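Local coordinates for protein flap endonuclease 1 (Sulfolobus solfataricus, PDB 2IZO) that cuts 5' flaps from branched DNA during replication and repair, a structure-specific magnesium-dependent nuclease that also has 5'-3' exonuclease activity, at residues A[131-144]-A[294-308]. Sequence-based numbering, arbitrary orientation.
Sequences ESKKLLRAMGIPIV and LDLNEPNGEDIINIL
Ala138 and Ile304 meet where helices 131-139 and 301-308 pack roughly antiparallel (154° between their directions), their axes 8.6 Å apart at closest approach. The small alanine lets the helices come near: its CB lies 3.6 Å from Ile304 CG1. With CG1 anti to the carbonyl carbon (chi1 -80°) and the chain extended beyond it, Ile304 brings CD1 up to Ala138 O, with Met139 CG a little farther off. A serine in place of Ile304 would probably leave a gap beside Ala138 and strip Met139 of this apolar neighbour. Branched Ile307 reaches two residues a turn apart, CD1 on Lys134 CB (3.8 Å) and CG2 near Glu131 OE1. Leu135 crosses Leu308 at about a right angle, CD1 to CD1. Leu296 CD2 touches both Ile141 CG1 and Pro142 CD, and Leu294 CD2 meets Val144 CG2.

Two backbone hydrogen bonds tie the loop 297-300 to Ala138 and Gly140. Asn297 N donates a nearly straight bond to Gly140 O (3.2 Å, 170°), approaching from above the carbonyl plane, while Asn300 N makes a weak one to Ala138 O. Gly140 has positive phi, at angles that would jam a side chain against the preceding carbonyl.

This structural packing fastens 294-308 to an I-domain helix and strand. Helix 316-337 backs Met139, Pro299 and Ile304, helix 53-68 packs on Leu135 and Ile141, and Val144 pairs with strand 70-76 at the sheet edge.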
loop_
_atom_site.group_PDB
_atom_site.type_symbol
_atom_site.label_atom_id
_atom_site.label_comp_id
_atom_site.label_asym_id
_atom_site.label_seq_id
_atom_site.Cartn_x
_atom_site.Cartn_y
_atom_site.Cartn_z
ATOM N N GLU A 131 -28.735 2.082 18.214
ATOM C CA GLU A 131 -28.551 1.705 16.809
ATOM C C GLU A 131 -27.231 2.247 16.244
ATOM O O GLU A 131 -26.832 1.908 15.126
ATOM C CB GLU A 131 -29.762 2.103 15.951
ATOM C CG GLU A 131 -31.071 1.441 16.396
ATOM C CD GLU A 131 -32.093 1.303 15.280
ATOM O OE1 GLU A 131 -31.995 0.335 14.494
ATOM O OE2 GLU A 131 -33.011 2.148 15.205
ATOM N N SER A 132 -26.561 3.086 17.032
ATOM C CA SER A 132 -25.181 3.470 16.755
ATOM C C SER A 132 -24.232 2.379 17.240
ATOM O O SER A 132 -23.241 2.072 16.574
ATOM C CB SER A 132 -24.840 4.796 17.433
ATOM O OG SER A 132 -25.632 5.846 16.908
ATOM N N LYS A 133 -24.548 1.804 18.400
ATOM C CA LYS A 133 -23.778 0.699 18.977
ATOM C C LYS A 133 -23.874 -0.555 18.115
ATOM O O LYS A 133 -22.853 -1.166 17.791
ATOM C CB LYS A 133 -24.255 0.379 20.397
ATOM C CG LYS A 133 -23.975 1.452 21.433
ATOM C CD LYS A 133 -24.446 0.995 22.803
ATOM C CE LYS A 133 -24.513 2.148 23.784
ATOM N NZ LYS A 133 -25.087 1.720 25.086
ATOM N N LYS A 134 -25.102 -0.928 17.749
ATOM C CA LYS A 134 -25.362 -2.110 16.917
ATOM C C LYS A 134 -24.594 -2.065 15.596
ATOM O O LYS A 134 -24.220 -3.110 15.057
ATOM C CB LYS A 134 -26.862 -2.277 16.646
ATOM C CG LYS A 134 -27.658 -2.892 17.798
ATOM C CD LYS A 134 -29.040 -3.371 17.347
ATOM C CE LYS A 134 -30.036 -2.223 17.209
ATOM N NZ LYS A 134 -31.350 -2.668 16.665
ATOM N N LEU A 135 -24.370 -0.854 15.087
ATOM C CA LEU A 135 -23.561 -0.646 13.890
ATOM C C LEU A 135 -22.087 -0.903 14.188
ATOM O O LEU A 135 -21.407 -1.594 13.426
ATOM C CB LEU A 135 -23.758 0.770 13.331
ATOM C CG LEU A 135 -22.928 1.175 12.104
ATOM C CD1 LEU A 135 -23.333 0.395 10.860
ATOM C CD2 LEU A 135 -23.036 2.663 11.846
ATOM N N LEU A 136 -21.606 -0.350 15.301
ATOM C CA LEU A 136 -20.205 -0.498 15.699
ATOM C C LEU A 136 -19.834 -1.945 16.062
ATOM O O LEU A 136 -18.699 -2.368 15.831
ATOM C CB LEU A 136 -19.846 0.480 16.831
ATOM C CG LEU A 136 -19.825 1.986 16.511
ATOM C CD1 LEU A 136 -19.795 2.819 17.786
ATOM C CD2 LEU A 136 -18.661 2.375 15.597
ATOM N N ARG A 137 -20.791 -2.694 16.616
ATOM C CA ARG A 137 -20.616 -4.131 16.849
ATOM C C ARG A 137 -20.514 -4.870 15.518
ATOM O O ARG A 137 -19.694 -5.777 15.362
ATOM C CB ARG A 137 -21.780 -4.724 17.651
ATOM C CG ARG A 137 -21.873 -4.309 19.114
ATOM C CD ARG A 137 -22.600 -5.386 19.926
ATOM N NE ARG A 137 -23.483 -4.827 20.953
ATOM C CZ ARG A 137 -23.101 -4.458 22.176
ATOM N NH1 ARG A 137 -21.831 -4.575 22.558
ATOM N NH2 ARG A 137 -23.998 -3.964 23.021
ATOM N N ALA A 138 -21.359 -4.467 14.570
ATOM C CA ALA A 138 -21.423 -5.080 13.244
ATOM C C ALA A 138 -20.232 -4.692 12.370
ATOM O O ALA A 138 -19.883 -5.414 11.438
ATOM C CB ALA A 138 -22.730 -4.717 12.558
ATOM N N MET A 139 -19.624 -3.548 12.670
ATOM C CA MET A 139 -18.401 -3.114 12.000
ATOM C C MET A 139 -17.182 -3.789 12.621
ATOM O O MET A 139 -16.130 -3.890 11.987
ATOM C CB MET A 139 -18.249 -1.594 12.091
ATOM C CG MET A 139 -19.219 -0.805 11.235
ATOM S SD MET A 139 -19.032 0.968 11.478
ATOM C CE MET A 139 -17.673 1.335 10.368
ATOM N N GLY A 140 -17.332 -4.235 13.866
ATOM C CA GLY A 140 -16.261 -4.909 14.599
ATOM C C GLY A 140 -15.475 -3.989 15.514
ATOM O O GLY A 140 -14.695 -4.451 16.347
ATOM N N ILE A 141 -15.692 -2.685 15.358
ATOM C CA ILE A 141 -14.961 -1.656 16.098
ATOM C C ILE A 141 -15.335 -1.648 17.591
ATOM O O ILE A 141 -16.515 -1.533 17.929
ATOM C CB ILE A 141 -15.163 -0.272 15.432
ATOM C CG1 ILE A 141 -14.363 -0.208 14.130
ATOM C CG2 ILE A 141 -14.734 0.860 16.349
ATOM C CD1 ILE A 141 -15.127 0.367 12.974
ATOM N N PRO A 142 -14.324 -1.781 18.479
ATOM C CA PRO A 142 -14.472 -1.922 19.935
ATOM C C PRO A 142 -15.414 -0.923 20.605
ATOM O O PRO A 142 -15.438 0.254 20.251
ATOM C CB PRO A 142 -13.039 -1.746 20.462
ATOM C CG PRO A 142 -12.225 -1.296 19.296
ATOM C CD PRO A 142 -12.906 -1.821 18.089
ATOM N N ILE A 143 -16.170 -1.418 21.582
ATOM C CA ILE A 143 -17.227 -0.663 22.256
ATOM C C ILE A 143 -17.085 -0.812 23.776
ATOM O O ILE A 143 -16.941 -1.928 24.287
ATOM C CB ILE A 143 -18.640 -1.131 21.765
ATOM C CG1 ILE A 143 -19.770 -0.432 22.535
ATOM C CG2 ILE A 143 -18.769 -2.675 21.806
ATOM C CD1 ILE A 143 -21.172 -0.917 22.176
ATOM N N VAL A 144 -17.108 0.313 24.489
ATOM C CA VAL A 144 -16.963 0.306 25.949
ATOM C C VAL A 144 -18.091 1.087 26.623
ATOM O O VAL A 144 -18.284 2.276 26.349
ATOM C CB VAL A 144 -15.582 0.865 26.407
ATOM C CG1 VAL A 144 -15.393 0.698 27.917
ATOM C CG2 VAL A 144 -14.453 0.175 25.675
ATOM N N LEU A 294 -9.933 -4.834 24.115
ATOM C CA LEU A 294 -10.575 -3.905 23.180
ATOM C C LEU A 294 -9.980 -4.083 21.786
ATOM O O LEU A 294 -9.114 -3.313 21.375
ATOM C CB LEU A 294 -10.392 -2.453 23.650
ATOM C CG LEU A 294 -10.600 -2.109 25.131
ATOM C CD1 LEU A 294 -10.036 -0.730 25.450
ATOM C CD2 LEU A 294 -12.064 -2.189 25.513
ATOM N N ASP A 295 -10.451 -5.093 21.058
ATOM C CA ASP A 295 -9.789 -5.500 19.822
ATOM C C ASP A 295 -10.690 -5.463 18.579
ATOM O O ASP A 295 -11.899 -5.704 18.666
ATOM C CB ASP A 295 -9.181 -6.892 20.004
ATOM C CG ASP A 295 -7.691 -6.914 19.734
ATOM O OD1 ASP A 295 -7.243 -6.240 18.781
ATOM O OD2 ASP A 295 -6.964 -7.606 20.480
ATOM N N LEU A 296 -10.080 -5.171 17.428
ATOM C CA LEU A 296 -10.797 -5.084 16.152
ATOM C C LEU A 296 -11.240 -6.454 15.638
ATOM O O LEU A 296 -10.417 -7.347 15.422
ATOM C CB LEU A 296 -9.942 -4.380 15.091
ATOM C CG LEU A 296 -9.789 -2.855 15.135
ATOM C CD1 LEU A 296 -8.681 -2.408 14.189
ATOM C CD2 LEU A 296 -11.101 -2.141 14.805
ATOM N N ASN A 297 -12.547 -6.605 15.446
ATOM C CA ASN A 297 -13.121 -7.837 14.918
ATOM C C ASN A 297 -13.465 -7.721 13.433
ATOM O O ASN A 297 -13.286 -6.663 12.828
ATOM C CB ASN A 297 -14.352 -8.243 15.738
ATOM C CG ASN A 297 -13.994 -8.726 17.138
ATOM O OD1 ASN A 297 -12.951 -8.370 17.690
ATOM N ND2 ASN A 297 -14.865 -9.541 17.720
ATOM N N GLU A 298 -13.943 -8.819 12.854
ATOM C CA GLU A 298 -14.353 -8.851 11.451
ATOM C C GLU A 298 -15.739 -8.241 11.241
ATOM O O GLU A 298 -16.709 -8.668 11.876
ATOM C CB GLU A 298 -14.329 -10.283 10.916
ATOM C CG GLU A 298 -13.044 -10.663 10.213
ATOM C CD GLU A 298 -13.166 -11.979 9.476
ATOM O OE1 GLU A 298 -13.239 -13.030 10.146
ATOM O OE2 GLU A 298 -13.188 -11.963 8.227
ATOM N N PRO A 299 -15.836 -7.238 10.347
ATOM C CA PRO A 299 -17.129 -6.633 10.025
ATOM C C PRO A 299 -17.967 -7.514 9.098
ATOM O O PRO A 299 -17.558 -7.780 7.965
ATOM C CB PRO A 299 -16.742 -5.328 9.322
ATOM C CG PRO A 299 -15.394 -5.578 8.747
ATOM C CD PRO A 299 -14.723 -6.613 9.604
ATOM N N ASN A 300 -19.120 -7.975 9.581
ATOM C CA ASN A 300 -20.037 -8.747 8.738
ATOM C C ASN A 300 -21.144 -7.861 8.169
ATOM O O ASN A 300 -21.647 -6.964 8.851
ATOM C CB ASN A 300 -20.610 -9.969 9.481
ATOM C CG ASN A 300 -21.904 -9.662 10.231
ATOM O OD1 ASN A 300 -22.958 -10.215 9.916
ATOM N ND2 ASN A 300 -21.827 -8.771 11.218
ATOM N N GLY A 301 -21.508 -8.117 6.917
ATOM C CA GLY A 301 -22.509 -7.313 6.216
ATOM C C GLY A 301 -23.951 -7.675 6.527
ATOM O O GLY A 301 -24.837 -6.820 6.447
ATOM N N GLU A 302 -24.183 -8.938 6.889
ATOM C CA GLU A 302 -25.527 -9.448 7.195
ATOM C C GLU A 302 -26.189 -8.749 8.389
ATOM O O GLU A 302 -27.396 -8.886 8.607
ATOM C CB GLU A 302 -25.488 -10.963 7.408
ATOM N N ASP A 303 -25.392 -8.007 9.154
ATOM C CA ASP A 303 -25.897 -7.188 10.254
ATOM C C ASP A 303 -25.754 -5.689 9.972
ATOM O O ASP A 303 -26.505 -4.878 10.520
ATOM C CB ASP A 303 -25.197 -7.555 11.568
ATOM C CG ASP A 303 -25.780 -8.801 12.223
ATOM O OD1 ASP A 303 -26.401 -9.633 11.520
ATOM O OD2 ASP A 303 -25.608 -8.947 13.453
ATOM N N ILE A 304 -24.793 -5.327 9.120
ATOM C CA ILE A 304 -24.563 -3.927 8.741
ATOM C C ILE A 304 -25.682 -3.394 7.838
ATOM O O ILE A 304 -26.238 -2.320 8.089
ATOM C CB ILE A 304 -23.162 -3.724 8.082
ATOM C CG1 ILE A 304 -22.073 -3.651 9.161
ATOM C CG2 ILE A 304 -23.125 -2.452 7.223
ATOM C CD1 ILE A 304 -20.645 -3.710 8.632
ATOM N N ILE A 305 -26.011 -4.165 6.804
ATOM C CA ILE A 305 -27.024 -3.793 5.816
ATOM C C ILE A 305 -28.408 -3.591 6.447
ATOM O O ILE A 305 -29.143 -2.679 6.060
ATOM C CB ILE A 305 -27.073 -4.840 4.666
ATOM C CG1 ILE A 305 -25.760 -4.811 3.873
ATOM C CG2 ILE A 305 -28.264 -4.606 3.737
ATOM C CD1 ILE A 305 -25.446 -6.098 3.129
ATOM N N ASN A 306 -28.737 -4.428 7.431
ATOM C CA ASN A 306 -30.043 -4.408 8.101
ATOM C C ASN A 306 -30.387 -3.080 8.781
ATOM O O ASN A 306 -31.549 -2.670 8.800
ATOM C CB ASN A 306 -30.143 -5.550 9.122
ATOM C CG ASN A 306 -30.025 -6.932 8.485
ATOM O OD1 ASN A 306 -29.673 -7.067 7.310
ATOM N ND2 ASN A 306 -30.320 -7.966 9.271
ATOM N N ILE A 307 -29.374 -2.420 9.332
ATOM C CA ILE A 307 -29.563 -1.166 10.067
ATOM C C ILE A 307 -29.189 0.051 9.206
ATOM O O ILE A 307 -29.519 1.191 9.550
ATOM C CB ILE A 307 -28.770 -1.170 11.407
ATOM C CG1 ILE A 307 -28.905 -2.530 12.107
ATOM C CG2 ILE A 307 -29.244 -0.044 12.331
ATOM C CD1 ILE A 307 -27.737 -2.888 13.014
ATOM N N LEU A 308 -28.516 -0.200 8.083
ATOM C CA LEU A 308 -28.134 0.867 7.156
ATOM C C LEU A 308 -28.993 0.918 5.887
ATOM O O LEU A 308 -29.809 1.829 5.724
ATOM C CB LEU A 308 -26.646 0.780 6.791
ATOM C CG LEU A 308 -25.644 1.468 7.722
ATOM C CD1 LEU A 308 -24.222 1.201 7.258
ATOM C CD2 LEU A 308 -25.899 2.962 7.792
#